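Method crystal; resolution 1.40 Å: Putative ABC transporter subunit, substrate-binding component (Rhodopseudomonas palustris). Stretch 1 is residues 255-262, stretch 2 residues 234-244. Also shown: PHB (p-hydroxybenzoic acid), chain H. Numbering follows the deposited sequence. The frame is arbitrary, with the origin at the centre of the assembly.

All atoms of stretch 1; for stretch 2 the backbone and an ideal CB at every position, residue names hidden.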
# COMPACT_ATOMS: atom_id res chain seq x y z
N GLY A 255 13.27 6.61 16.18
CA GLY A 255 12.65 7.91 16.31
C GLY A 255 11.92 8.42 15.07
O GLY A 255 11.25 9.44 15.13
N ILE A 256 12.02 7.71 13.95
CA ILE A 256 11.26 8.11 12.78
C ILE A 256 9.77 7.97 13.07
O ILE A 256 9.34 6.96 13.63
CB ILE A 256 11.66 7.26 11.53
CG1 ILE A 256 13.12 7.54 11.14
CG2 ILE A 256 10.71 7.53 10.36
CD1 ILE A 256 13.58 6.61 10.06
N LYS A 257 9.00 8.97 12.68
CA LYS A 257 7.56 8.97 12.90
C LYS A 257 6.86 8.72 11.56
O LYS A 257 7.22 9.27 10.54
CB LYS A 257 7.12 10.32 13.43
CG LYS A 257 7.65 10.60 14.82
CD LYS A 257 6.60 10.45 15.84
CE LYS A 257 7.09 10.58 17.27
NZ LYS A 257 7.85 11.78 17.58
N THR A 258 5.84 7.86 11.58
CA THR A 258 5.09 7.58 10.37
C THR A 258 3.61 7.45 10.68
O THR A 258 3.20 7.28 11.82
CB THR A 258 5.55 6.30 9.63
OG1 THR A 258 5.34 5.14 10.43
CG2 THR A 258 7.00 6.35 9.21
N VAL A 259 2.81 7.58 9.63
CA VAL A 259 1.38 7.31 9.72
C VAL A 259 1.05 6.16 8.76
O VAL A 259 1.49 6.18 7.61
CB VAL A 259 0.57 8.56 9.41
CG1 VAL A 259 -0.90 8.23 9.24
CG2 VAL A 259 0.76 9.62 10.52
N LEU A 260 0.31 5.17 9.25
CA LEU A 260 -0.04 4.03 8.40
C LEU A 260 -1.30 3.39 8.96
O LEU A 260 -1.56 3.41 10.15
CB LEU A 260 1.10 2.98 8.36
CG LEU A 260 1.08 1.99 7.19
CD1 LEU A 260 1.27 2.68 5.86
CD2 LEU A 260 2.17 0.93 7.44
N HIS A 261 -1.98 2.70 8.07
CA HIS A 261 -3.17 1.90 8.36
C HIS A 261 -2.90 0.55 9.01
O HIS A 261 -3.81 -0.22 9.23
CB HIS A 261 -4.01 1.78 7.09
CG HIS A 261 -3.25 1.32 5.91
ND1 HIS A 261 -2.28 2.12 5.33
CD2 HIS A 261 -3.33 0.20 5.16
CE1 HIS A 261 -1.76 1.47 4.30
NE2 HIS A 261 -2.38 0.32 4.17
N TYR A 262 -1.65 0.25 9.31
CA TYR A 262 -1.29 -0.98 10.03
C TYR A 262 -0.13 -0.71 10.97
O TYR A 262 0.72 0.10 10.67
CB TYR A 262 -0.89 -2.10 9.04
CG TYR A 262 -0.53 -3.38 9.72
CD1 TYR A 262 -1.50 -4.16 10.37
CD2 TYR A 262 0.79 -3.85 9.70
CE1 TYR A 262 -1.16 -5.31 11.02
CE2 TYR A 262 1.12 -5.03 10.35
CZ TYR A 262 0.14 -5.76 10.99
OH TYR A 262 0.52 -6.93 11.63
N UNK A 234 13.68 16.13 12.53
CA UNK A 234 12.90 14.87 12.58
C UNK A 234 12.35 14.48 11.22
O UNK A 234 11.86 15.28 10.45
CB UNK A 234 11.74 15.00 13.57
N UNK A 235 12.48 13.18 10.98
CA UNK A 235 12.00 12.51 9.77
C UNK A 235 10.64 11.90 10.01
O UNK A 235 10.41 11.16 10.97
CB UNK A 235 12.99 11.43 9.31
N UNK A 236 9.77 12.18 9.06
CA UNK A 236 8.41 11.67 8.99
C UNK A 236 8.11 11.13 7.60
O UNK A 236 8.73 11.50 6.63
CB UNK A 236 7.41 12.76 9.36
N UNK A 237 7.11 10.26 7.51
CA UNK A 237 6.59 9.87 6.21
C UNK A 237 5.38 8.99 6.38
O UNK A 237 5.03 8.59 7.47
CB UNK A 237 7.66 9.15 5.38
N UNK A 238 4.72 8.69 5.27
CA UNK A 238 3.80 7.55 5.30
C UNK A 238 4.56 6.30 5.70
O UNK A 238 5.74 6.20 5.48
CB UNK A 238 3.12 7.35 3.94
N UNK A 239 3.89 5.33 6.29
CA UNK A 239 4.57 4.20 6.87
C UNK A 239 5.31 3.26 5.96
O UNK A 239 6.07 2.43 6.45
CB UNK A 239 3.54 3.38 7.65
N UNK A 240 5.10 3.41 4.66
CA UNK A 240 5.91 2.69 3.69
C UNK A 240 7.39 2.99 3.86
O UNK A 240 8.24 2.20 3.44
CB UNK A 240 5.47 3.04 2.27
N UNK A 241 7.71 4.16 4.43
CA UNK A 241 9.11 4.58 4.60
C UNK A 241 9.84 3.62 5.53
O UNK A 241 11.03 3.45 5.37
CB UNK A 241 9.19 6.01 5.15
N UNK A 242 9.16 3.00 6.50
CA UNK A 242 9.80 2.10 7.44
C UNK A 242 9.38 0.64 7.35
O UNK A 242 10.11 -0.23 7.83
CB UNK A 242 9.53 2.60 8.86
N UNK A 243 8.20 0.36 6.77
CA UNK A 243 7.74 -1.01 6.81
C UNK A 243 8.63 -1.96 6.00
O UNK A 243 8.93 -1.72 4.85
CB UNK A 243 6.30 -1.08 6.30
N UNK A 244 9.05 -3.03 6.66
CA UNK A 244 9.90 -4.03 6.06
C UNK A 244 11.38 -3.83 6.21
O UNK A 244 12.12 -4.74 5.87
CB UNK A 244 9.58 -4.12 4.57
C1' PHB H . 2.82 3.06 -5.33
O1' PHB H . 3.50 3.22 -6.37
O2' PHB H . 1.54 3.27 -5.29
C1 PHB H . 3.42 2.61 -4.05
C2 PHB H . 4.61 1.89 -4.09
C3 PHB H . 5.20 1.48 -2.90
C4 PHB H . 4.62 1.80 -1.71
C5 PHB H . 3.42 2.50 -1.66
C6 PHB H . 2.86 2.90 -2.83
O4 PHB H . 5.17 1.42 -0.55

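The two segments run parallel as neighbouring strands, so much of stretch 2 is set by backbone pairing before any side chain is chosen. Position 234 precedes the pairing, and its ideal CB has nothing of stretch 1 within 5.5 Å; almost anything would suit, and Pro-234 is deposited.

At 235 the carbonyl O accepts from Lys-257 N at 3.1 Å, and CA-to-CB points sideways, with the ideal CB 4.3 Å from Ile-256 CG1. An aliphatic or other apolar side chain fits; Leu-235 brings CD2 to 3.8 Å from Ile-256 CD1. A water also joins Leu-235 O to Gly-255 O, donating to both at 2.8 Å.

Position 236 shares a sheet face with Lys-257, whose methylenes offer a greasy surface while its amine leads away. A long aliphatic or flat aromatic group would suit. Trp-236 lays its six-membered ring against the chain, with Lys-257 CB 3.5 Å from the ring centroid, nearly on the normal: a CH-pi contact.

At 237 the backbone does the work: N donates to Lys-257 O (3.2 Å) and O accepts from Val-259 N (3.3 Å). The ideal CB, 4.8 Å from Thr-258 CG2, does not clash, so small residues also look possible; the deposited one is Gly-237.

Position 238 needs no amide donor toward stretch 1, and its phi of -59° is open to proline as well as to others. Pro-238 takes it, its CA making a CA-H...O contact with Val-259 O at 3.5 Å.

Position 239 is the strictest. Its N donates to Val-259 O at 2.9 Å, yet an ideal CB would lie 2.6 Å from Leu-260 CB, a clash. Glycine is what the space allows, and Gly-239 packs its CA 3.6 Å from Thr-258 CB.

At 240 CB points away, but a long side chain could return to Leu-260, and the ligand lies near. An aromatic or large aliphatic group would serve. Phe-240 sets one ring face under Leu-260 CD1, 4.0 Å from the centroid, and the opposite face toward p-hydroxybenzoic acid.

Position 241 points toward Thr-258 and favours an apolar group; Leu-241 CD2 reaches Ile-256 CG2 at 4.2 Å.

At 242, CB faces Thr-258 CG2 and Ile-256 CG2, so a small branched residue fits, valine as readily as threonine. Thr-242 CG2 meets Ile-256 CG2 at 3.8 Å.

Position 243 points toward Leu-260, which alone would invite an apolar group; Asp-243 instead has its carboxylate satisfied elsewhere in the structure.

Position 244 is out of reach, but its phi of 91° calls for glycine: Gly-244.

Stretch 2 234-244: PLWGPGFLTDG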
# COMPACT_ATOMS: atom_id res chain seq x y z
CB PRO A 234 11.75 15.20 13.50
CG PRO A 234 11.61 16.66 13.47
CD PRO A 234 13.01 17.22 13.26
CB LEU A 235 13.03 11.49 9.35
CG LEU A 235 12.67 10.65 8.08
CD1 LEU A 235 12.51 11.59 6.89
CD2 LEU A 235 13.76 9.65 7.81
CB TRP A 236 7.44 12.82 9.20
CG TRP A 236 7.25 13.32 10.60
CD1 TRP A 236 8.12 14.07 11.34
CD2 TRP A 236 6.10 13.11 11.41
NE1 TRP A 236 7.56 14.34 12.58
CE2 TRP A 236 6.33 13.76 12.65
CE3 TRP A 236 4.91 12.43 11.21
CZ2 TRP A 236 5.39 13.76 13.66
CZ3 TRP A 236 3.98 12.42 12.24
CH2 TRP A 236 4.22 13.11 13.44
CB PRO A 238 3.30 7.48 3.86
CG PRO A 238 4.52 7.95 3.04
CD PRO A 238 5.13 9.05 3.90
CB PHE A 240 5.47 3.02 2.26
CG PHE A 240 3.99 3.07 2.10
CD1 PHE A 240 3.24 1.93 2.28
CD2 PHE A 240 3.35 4.28 1.87
CE1 PHE A 240 1.86 2.00 2.21
CE2 PHE A 240 1.94 4.33 1.84
CZ PHE A 240 1.23 3.20 2.01
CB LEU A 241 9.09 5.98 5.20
CG LEU A 241 10.45 6.61 5.47
CD1 LEU A 241 11.24 6.79 4.19
CD2 LEU A 241 10.27 7.95 6.21
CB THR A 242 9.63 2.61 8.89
OG1 THR A 242 8.23 2.68 9.24
CG2 THR A 242 10.21 4.00 9.04
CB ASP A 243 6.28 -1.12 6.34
CG ASP A 243 5.30 -1.19 7.50
OD1 ASP A 243 5.41 -0.36 8.43
OD2 ASP A 243 4.40 -2.09 7.49
O HOH W 1 10.81 11.79 13.71
O HOH W 2 7.31 4.27 12.00
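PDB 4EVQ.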